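Local coordinates for surface layer protein (Geobacillus stearothermophilus, PDB 4UJ8), which probably self-assembles into the crystalline surface layer coating the bacterial cell, this calcium-binding piece comprising domains 6 and 7 of the longer protein, at residues I22-T27 against I85-S90; K144-L149 against N167-L172; A174-L179 against N195-K200. All coordinates share one frame; numbering follows the deposited sequence.

Interaction 1. Residues I22-T27 against I85-S90; sequences IDKSAT and ITDNGS. With CA (calcium ion), chain F.
The carboxylate of D87 is flanked by K24 and S90: OD1 takes two bonds from S90, while OD2 lies against K24 CB. S90 N reaches D87 OD1 on its syn lone pair, the side of the other oxygen (3.0 Å). S90 OG also bonds to D87 OD1 (2.8 Å), but from above the plane, 43° out of it. On that same side the CB of K24 comes against D87 OD2 at 3.5 Å, tilted away from the plane. D87 CG lies anti to the backbone N (chi1 -178°), which turns the carboxylate forward to S90 and closes an Asx motif. Here two sheets of a domain with a bacterial Ig-like (BIG2) sequence meet, strand 21-23 from one and strand 80-87 from the other. I22 packs between them, its CG2 on D87 CB (3.7 Å) and its CD1 near I85 CG2 (4.1 Å). With a leucine in place of D87, S90 N would probably be left without its mate and the turn would be less firmly held. The extended chain of K24 runs on to a weak bond from NZ to S90 O (3.3 Å). On either side of K24 in the sequence, D23 O and S25 O bind a calcium ion (both 2.4 Å) that E28, N33 and two waters help to complete.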
loop_
_atom_site.group_PDB
_atom_site.type_symbol
_atom_site.label_atom_id
_atom_site.label_comp_id
_atom_site.label_asym_id
_atom_site.label_seq_id
_atom_site.Cartn_x
_atom_site.Cartn_y
_atom_site.Cartn_z
ATOM N N ILE A 22 4.897 -6.865 -8.936
ATOM C CA ILE A 22 3.914 -5.819 -9.207
ATOM C C ILE A 22 3.708 -5.041 -7.908
ATOM O O ILE A 22 3.321 -5.631 -6.896
ATOM C CB ILE A 22 2.576 -6.432 -9.686
ATOM C CG1 ILE A 22 2.797 -7.249 -10.964
ATOM C CG2 ILE A 22 1.477 -5.359 -9.845
ATOM C CD1 ILE A 22 1.572 -8.053 -11.385
ATOM N N ASP A 23 3.979 -3.736 -7.922
ATOM C CA ASP A 23 3.946 -2.929 -6.680
ATOM C C ASP A 23 2.653 -2.121 -6.637
ATOM O O ASP A 23 2.464 -1.198 -7.430
ATOM C CB ASP A 23 5.189 -2.026 -6.611
ATOM C CG ASP A 23 5.344 -1.317 -5.269
ATOM O OD1 ASP A 23 4.362 -1.258 -4.503
ATOM O OD2 ASP A 23 6.454 -0.803 -4.987
ATOM N N LYS A 24 1.743 -2.493 -5.744
ATOM C CA LYS A 24 0.424 -1.885 -5.756
ATOM C C LYS A 24 0.429 -0.579 -4.983
ATOM O O LYS A 24 -0.619 0.014 -4.754
ATOM C CB LYS A 24 -0.630 -2.841 -5.198
ATOM C CG LYS A 24 -0.440 -3.240 -3.754
ATOM C CD LYS A 24 -1.650 -4.035 -3.293
ATOM C CE LYS A 24 -1.583 -4.318 -1.817
ATOM N NZ LYS A 24 -2.808 -5.029 -1.342
ATOM N N SER A 25 1.614 -0.118 -4.595
ATOM C CA SER A 25 1.752 1.260 -4.131
ATOM C C SER A 25 1.294 2.218 -5.236
ATOM O O SER A 25 1.332 1.889 -6.420
ATOM C CB SER A 25 3.195 1.561 -3.732
ATOM O OG SER A 25 3.413 2.960 -3.621
ATOM N N ALA A 26 0.855 3.409 -4.856
ATOM C CA ALA A 26 0.381 4.354 -5.856
ATOM C C ALA A 26 1.494 5.280 -6.326
ATOM O O ALA A 26 1.324 6.022 -7.300
ATOM C CB ALA A 26 -0.789 5.160 -5.308
ATOM N N THR A 27 2.640 5.221 -5.651
ATOM C CA THR A 27 3.714 6.176 -5.907
ATOM C C THR A 27 5.139 5.634 -6.081
ATOM O O THR A 27 6.075 6.433 -6.120
ATOM C CB THR A 27 3.803 7.213 -4.766
ATOM O OG1 THR A 27 4.091 6.544 -3.529
ATOM C CG2 THR A 27 2.502 7.992 -4.641
ATOM N N ILE A 85 1.276 -8.853 -17.292
ATOM C CA ILE A 85 0.571 -9.228 -16.087
ATOM C C ILE A 85 0.416 -7.997 -15.215
ATOM O O ILE A 85 1.387 -7.288 -14.959
ATOM C CB ILE A 85 1.320 -10.327 -15.319
ATOM C CG1 ILE A 85 1.801 -11.401 -16.300
ATOM C CG2 ILE A 85 0.452 -10.878 -14.184
ATOM C CD1 ILE A 85 0.685 -12.087 -17.098
ATOM N N THR A 86 -0.803 -7.741 -14.757
ATOM C CA THR A 86 -1.079 -6.561 -13.936
ATOM C C THR A 86 -1.901 -6.862 -12.679
ATOM O O THR A 86 -2.647 -7.821 -12.636
ATOM C CB THR A 86 -1.856 -5.501 -14.739
ATOM O OG1 THR A 86 -3.043 -6.099 -15.270
ATOM C CG2 THR A 86 -0.997 -4.930 -15.878
ATOM N N ASP A 87 -1.792 -6.019 -11.665
ATOM C CA ASP A 87 -2.680 -6.104 -10.526
ATOM C C ASP A 87 -4.098 -5.781 -10.951
ATOM O O ASP A 87 -4.348 -4.841 -11.683
ATOM C CB ASP A 87 -2.210 -5.145 -9.430
ATOM C CG ASP A 87 -3.070 -5.198 -8.160
ATOM O OD1 ASP A 87 -3.783 -6.193 -7.994
ATOM O OD2 ASP A 87 -3.016 -4.263 -7.322
ATOM N N ASN A 88 -5.035 -6.602 -10.488
ATOM C CA ASN A 88 -6.482 -6.331 -10.669
ATOM C C ASN A 88 -7.213 -6.565 -9.351
ATOM O O ASN A 88 -7.916 -7.564 -9.195
ATOM C CB ASN A 88 -7.193 -7.157 -11.779
ATOM C CG ASN A 88 -8.588 -6.590 -12.111
ATOM O OD1 ASN A 88 -9.107 -5.724 -11.450
ATOM N ND2 ASN A 88 -9.071 -6.945 -13.227
ATOM N N GLY A 89 -7.086 -5.629 -8.408
ATOM C CA GLY A 89 -7.896 -5.641 -7.197
ATOM C C GLY A 89 -7.367 -6.539 -6.115
ATOM O O GLY A 89 -8.143 -7.031 -5.312
ATOM N N SER A 90 -6.050 -6.726 -6.079
ATOM C CA SER A 90 -5.436 -7.452 -4.975
ATOM C C SER A 90 -5.661 -6.729 -3.657
ATOM O O SER A 90 -5.277 -5.568 -3.495
ATOM C CB SER A 90 -3.937 -7.647 -5.193
ATOM O OG SER A 90 -3.668 -8.401 -6.356
HETATM CA CA CA F . 2.326 0.996 -8.393
HETATM O O HOH W 1 -0.035 0.941 -8.791
HETATM O O HOH W 2 2.208 3.098 -9.455
#

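Interaction 2. Residues K144-L149 against N167-L172; sequences KLLANL and NTNEKL. With CA (calcium ion), chain H.
Two donors grip L146 O from opposite faces of its carbonyl plane: the backbone N of L149 and, across the contact, K171 NZ at 2.8 Å. The ammonium group stands 40° out of that plane, so it does not sit on a lone pair. A second bond of 2.8 Å runs from K171 NZ to L149 O, this one straighter, with a C=O...N angle of 154°. K171 thus spans two carbonyls where helix 142-147 gives way to strand 149-152, and its positive charge would probably be favoured beside the C-terminal end of that helix. The lysine gets there as a fully extended chain, CG anti to the backbone N (chi1 -175°). On the way it runs antiparallel alongside L146, its CE lying 3.9 Å from L146 CG. The CD2 methyl of L146 packs on L172 CB at 3.9 Å and also meets the amide group of N169, which points back toward the leucine. N169 is the N-cap of helix 170-178: its OD1 takes the N-H of L172 at 2.9 Å, from above the amide plane, and that of K171 more weakly. One helix end is therefore capped beside the other, and the first turn of helix 170-178 presents K171 and L172 to L146. The residues next to the cap face a metal site. T168 O binds the calcium ion at 2.4 Å and E170 OE1 at a longer 2.9 Å, with D161, S162, T165 and a water among the other ligands.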
loop_
_atom_site.group_PDB
_atom_site.type_symbol
_atom_site.label_atom_id
_atom_site.label_comp_id
_atom_site.label_asym_id
_atom_site.label_seq_id
_atom_site.Cartn_x
_atom_site.Cartn_y
_atom_site.Cartn_z
ATOM N N LYS A 144 -2.836 20.553 18.330
ATOM C CA LYS A 144 -1.825 20.505 19.375
ATOM C C LYS A 144 -1.532 19.066 19.806
ATOM O O LYS A 144 -0.407 18.738 20.203
ATOM C CB LYS A 144 -2.254 21.347 20.583
ATOM C CG LYS A 144 -1.124 21.636 21.548
ATOM C CD LYS A 144 -1.438 22.816 22.453
ATOM C CE LYS A 144 -0.999 24.127 21.823
ATOM N NZ LYS A 144 -1.241 25.295 22.718
ATOM N N LEU A 145 -2.534 18.196 19.715
ATOM C CA LEU A 145 -2.299 16.795 20.035
ATOM C C LEU A 145 -1.400 16.164 18.975
ATOM O O LEU A 145 -0.499 15.383 19.296
ATOM C CB LEU A 145 -3.612 16.028 20.136
ATOM C CG LEU A 145 -3.505 14.544 20.477
ATOM C CD1 LEU A 145 -3.814 14.324 21.927
ATOM C CD2 LEU A 145 -4.446 13.735 19.610
ATOM N N LEU A 146 -1.654 16.491 17.710
ATOM C CA LEU A 146 -0.840 15.951 16.612
ATOM C C LEU A 146 0.598 16.458 16.712
ATOM O O LEU A 146 1.547 15.716 16.481
ATOM C CB LEU A 146 -1.442 16.325 15.252
ATOM C CG LEU A 146 -0.902 15.637 13.998
ATOM C CD1 LEU A 146 -1.143 14.130 14.037
ATOM C CD2 LEU A 146 -1.510 16.230 12.728
ATOM N N ALA A 147 0.757 17.728 17.062
ATOM C CA ALA A 147 2.078 18.296 17.265
ATOM C C ALA A 147 2.821 17.593 18.410
ATOM O O ALA A 147 4.043 17.652 18.481
ATOM C CB ALA A 147 1.968 19.796 17.538
ATOM N N ASN A 148 2.074 16.924 19.290
ATOM C CA ASN A 148 2.664 16.229 20.432
ATOM C C ASN A 148 3.010 14.778 20.101
ATOM O O ASN A 148 3.430 14.023 20.976
ATOM C CB ASN A 148 1.709 16.283 21.634
ATOM C CG ASN A 148 2.385 15.890 22.956
ATOM O OD1 ASN A 148 3.446 16.401 23.307
ATOM N ND2 ASN A 148 1.762 14.974 23.683
ATOM N N LEU A 149 2.825 14.387 18.840
ATOM C CA LEU A 149 3.153 13.031 18.410
ATOM C C LEU A 149 4.280 13.025 17.382
ATOM O O LEU A 149 4.407 13.942 16.569
ATOM C CB LEU A 149 1.926 12.339 17.820
ATOM C CG LEU A 149 0.696 12.123 18.720
ATOM C CD1 LEU A 149 -0.466 11.624 17.854
ATOM C CD2 LEU A 149 0.998 11.149 19.830
ATOM N N ASN A 167 -4.265 21.722 1.765
ATOM C CA ASN A 167 -5.583 21.278 2.221
ATOM C C ASN A 167 -5.637 19.859 2.788
ATOM O O ASN A 167 -6.709 19.362 3.134
ATOM C CB ASN A 167 -6.591 21.393 1.075
ATOM C CG ASN A 167 -6.929 22.830 0.742
ATOM O OD1 ASN A 167 -6.902 23.705 1.610
ATOM N ND2 ASN A 167 -7.245 23.084 -0.520
ATOM N N THR A 168 -4.488 19.199 2.863
ATOM C CA THR A 168 -4.419 17.853 3.431
ATOM C C THR A 168 -3.174 17.735 4.293
ATOM O O THR A 168 -2.083 18.100 3.873
ATOM C CB THR A 168 -4.410 16.749 2.339
ATOM O OG1 THR A 168 -3.150 16.742 1.655
ATOM C CG2 THR A 168 -5.539 16.954 1.334
ATOM N N ASN A 169 -3.351 17.254 5.518
ATOM C CA ASN A 169 -2.238 17.031 6.419
ATOM C C ASN A 169 -1.801 15.566 6.368
ATOM O O ASN A 169 -2.478 14.696 6.917
ATOM C CB ASN A 169 -2.630 17.436 7.842
ATOM C CG ASN A 169 -1.464 17.385 8.805
ATOM O OD1 ASN A 169 -0.734 16.394 8.856
ATOM N ND2 ASN A 169 -1.276 18.457 9.576
ATOM N N GLU A 170 -0.678 15.299 5.699
ATOM C CA GLU A 170 -0.187 13.931 5.517
ATOM C C GLU A 170 0.132 13.236 6.845
ATOM O O GLU A 170 0.041 12.013 6.953
ATOM C CB GLU A 170 1.054 13.920 4.623
ATOM C CG GLU A 170 0.752 14.015 3.136
ATOM C CD GLU A 170 0.697 15.442 2.612
ATOM O OE1 GLU A 170 0.982 16.387 3.383
ATOM O OE2 GLU A 170 0.372 15.616 1.417
ATOM N N LYS A 171 0.516 14.013 7.849
ATOM C CA LYS A 171 0.791 13.444 9.167
ATOM C C LYS A 171 -0.495 12.963 9.856
ATOM O O LYS A 171 -0.539 11.866 10.418
ATOM C CB LYS A 171 1.526 14.460 10.047
ATOM C CG LYS A 171 1.955 13.921 11.407
ATOM C CD LYS A 171 2.704 14.982 12.211
ATOM C CE LYS A 171 2.867 14.538 13.676
ATOM N NZ LYS A 171 3.572 15.553 14.485
ATOM N N LEU A 172 -1.538 13.786 9.825
ATOM C CA LEU A 172 -2.854 13.343 10.293
ATOM C C LEU A 172 -3.335 12.099 9.546
ATOM O O LEU A 172 -3.879 11.178 10.144
ATOM C CB LEU A 172 -3.891 14.452 10.141
ATOM C CG LEU A 172 -5.308 14.013 10.490
ATOM C CD1 LEU A 172 -5.389 13.582 11.945
ATOM C CD2 LEU A 172 -6.302 15.140 10.203
HETATM CA CA CA H . 0.031 19.119 3.486
HETATM O O HOH W 3 -0.509 20.940 4.940
#

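Interaction 3. Residues A174-L179 against N195-K200; sequences ALKSVL and NVDNLK
K176 and V196 lie alongside each other, pointing opposite ways, the lysine leaving its helix while the valine points back at it. The first methylenes of the lysine, CB and CG, lie along V196 CG1, each at 3.7 Å. Farther out, K176 CD rests against L199 CB (3.6 Å), so V196 and L199 line one flank of the lysine stem in succession. A bend at chi3 (-41°) then turns the tip to the L199 carbonyl: K176 NZ meets L199 O at 2.9 Å with a C=O...N angle of 166°, almost in line with the carbonyl bond. D197 OD1 lies 4.4 Å from K176 NZ, too far for a salt bridge, although its negative charge may still favour the ammonium group. L179 provides the second half of the contact and meets its two partners at different inclinations. Its CD2 touches L199 CD1 at 3.6 Å, the two side chains crossing at about a right angle, and the same methyl reaches V196 CG1 on a more slanting course. The other methyl of the valine, CG2, is pressed close to the backbone, 3.2 Å from L179 O. V196 therefore wedges between the lysine stem and L179. The valine opens a short 3-10 turn, 196-198, whose start is an Asx turn in which N195 OD1 accepts from D197 N. L179 also packs on L220 and F222 of the neighbouring strand 214-222. This is a helix-to-strand junction: helix 170-178 is followed by strand 179-184, outermost in its mixed four-stranded sheet within this chain, and the loop after the strand folds back onto both.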
loop_
_atom_site.group_PDB
_atom_site.type_symbol
_atom_site.label_atom_id
_atom_site.label_comp_id
_atom_site.label_asym_id
_atom_site.label_seq_id
_atom_site.Cartn_x
_atom_site.Cartn_y
_atom_site.Cartn_z
ATOM N N ALA A 174 -1.503 9.854 8.190
ATOM C CA ALA A 174 -0.679 8.751 8.674
ATOM C C ALA A 174 -1.222 8.224 10.011
ATOM O O ALA A 174 -1.354 7.014 10.207
ATOM C CB ALA A 174 0.772 9.192 8.824
ATOM N N LEU A 175 -1.547 9.139 10.915
ATOM C CA LEU A 175 -2.109 8.752 12.208
ATOM C C LEU A 175 -3.392 7.936 12.040
ATOM O O LEU A 175 -3.529 6.861 12.630
ATOM C CB LEU A 175 -2.374 9.993 13.068
ATOM C CG LEU A 175 -3.036 9.723 14.422
ATOM C CD1 LEU A 175 -2.122 8.890 15.288
ATOM C CD2 LEU A 175 -3.383 11.029 15.124
ATOM N N LYS A 176 -4.314 8.433 11.216
ATOM C CA LYS A 176 -5.634 7.814 11.055
ATOM C C LYS A 176 -5.529 6.417 10.440
ATOM O O LYS A 176 -6.418 5.584 10.614
ATOM C CB LYS A 176 -6.558 8.699 10.198
ATOM C CG LYS A 176 -6.787 10.104 10.780
ATOM C CD LYS A 176 -8.069 10.782 10.270
ATOM C CE LYS A 176 -8.342 10.580 8.800
ATOM N NZ LYS A 176 -9.418 11.493 8.304
ATOM N N SER A 177 -4.438 6.155 9.724
ATOM C CA SER A 177 -4.261 4.853 9.085
ATOM C C SER A 177 -4.024 3.739 10.114
ATOM O O SER A 177 -4.249 2.568 9.809
ATOM C CB SER A 177 -3.099 4.892 8.084
ATOM O OG SER A 177 -1.831 4.869 8.737
ATOM N N VAL A 178 -3.570 4.101 11.312
ATOM C CA VAL A 178 -3.276 3.109 12.362
ATOM C C VAL A 178 -4.082 3.336 13.641
ATOM O O VAL A 178 -4.024 2.516 14.563
ATOM C CB VAL A 178 -1.774 3.091 12.744
ATOM C CG1 VAL A 178 -0.918 2.544 11.595
ATOM C CG2 VAL A 178 -1.299 4.463 13.181
ATOM N N LEU A 179 -4.809 4.453 13.709
ATOM C CA LEU A 179 -5.614 4.795 14.894
ATOM C C LEU A 179 -6.970 4.077 14.911
ATOM O O LEU A 179 -7.688 4.078 13.912
ATOM C CB LEU A 179 -5.847 6.307 14.940
ATOM C CG LEU A 179 -6.314 6.965 16.234
ATOM C CD1 LEU A 179 -5.314 6.785 17.376
ATOM C CD2 LEU A 179 -6.542 8.441 15.955
ATOM N N ASN A 195 -15.163 6.963 15.524
ATOM C CA ASN A 195 -14.926 6.922 14.086
ATOM C C ASN A 195 -13.789 7.878 13.759
ATOM O O ASN A 195 -13.953 9.100 13.829
ATOM C CB ASN A 195 -16.194 7.296 13.307
ATOM C CG ASN A 195 -16.038 7.147 11.791
ATOM O OD1 ASN A 195 -14.931 7.036 11.269
ATOM N ND2 ASN A 195 -17.159 7.148 11.085
ATOM N N VAL A 196 -12.635 7.314 13.407
ATOM C CA VAL A 196 -11.425 8.095 13.200
ATOM C C VAL A 196 -11.577 9.043 11.989
ATOM O O VAL A 196 -10.850 10.028 11.868
ATOM C CB VAL A 196 -10.199 7.171 13.027
ATOM C CG1 VAL A 196 -8.913 7.963 12.987
ATOM C CG2 VAL A 196 -10.136 6.180 14.171
ATOM N N ASP A 197 -12.536 8.763 11.113
ATOM C CA ASP A 197 -12.780 9.648 9.975
ATOM C C ASP A 197 -13.293 11.027 10.403
ATOM O O ASP A 197 -13.213 11.982 9.632
ATOM C CB ASP A 197 -13.756 9.005 8.993
ATOM C CG ASP A 197 -13.121 7.868 8.210
ATOM O OD1 ASP A 197 -11.885 7.897 8.019
ATOM O OD2 ASP A 197 -13.851 6.948 7.791
ATOM N N ASN A 198 -13.811 11.130 11.626
ATOM C CA ASN A 198 -14.214 12.422 12.186
ATOM C C ASN A 198 -13.025 13.290 12.587
ATOM O O ASN A 198 -13.189 14.428 13.027
ATOM C CB ASN A 198 -15.132 12.217 13.384
ATOM C CG ASN A 198 -16.455 11.609 12.991
ATOM O OD1 ASN A 198 -16.792 11.545 11.804
ATOM N ND2 ASN A 198 -17.217 11.156 13.979
ATOM N N LEU A 199 -11.822 12.751 12.453
ATOM C CA LEU A 199 -10.640 13.578 12.564
ATOM C C LEU A 199 -10.465 14.168 11.180
ATOM O O LEU A 199 -9.994 13.494 10.254
ATOM C CB LEU A 199 -9.420 12.780 13.004
ATOM C CG LEU A 199 -9.551 12.020 14.327
ATOM C CD1 LEU A 199 -8.248 11.306 14.614
ATOM C CD2 LEU A 199 -9.930 12.943 15.491
ATOM N N LYS A 200 -10.904 15.412 11.043
ATOM C CA LYS A 200 -11.093 16.029 9.742
ATOM C C LYS A 200 -9.813 16.608 9.186
ATOM O O LYS A 200 -9.203 17.514 9.768
ATOM C CB LYS A 200 -12.161 17.117 9.823
ATOM C CG LYS A 200 -13.580 16.576 9.836
ATOM C CD LYS A 200 -14.596 17.708 9.798
ATOM C CE LYS A 200 -14.215 18.760 8.765
ATOM N NZ LYS A 200 -15.257 19.824 8.648
#

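In the fold
The three contacts fall into two separate groups. Interactions 2 and 3 belong together: both use helix 170-178, their centres are about 11 Å apart, and they touch. L175, from the segment of interaction 3, packs its CD2 on L146 CD1 and on L149 CD1 of interaction 2, while L172 CD2 lies 3.8 Å from K200 O. Calcium sits at the start of the shared helix, with interaction 3 farther along, the K176 side chain being about 13 Å from the ion. Interaction 1 stands apart, its centre about 29 Å from that of interaction 2 and about 25 Å from that of interaction 3, and has a calcium ion of its own.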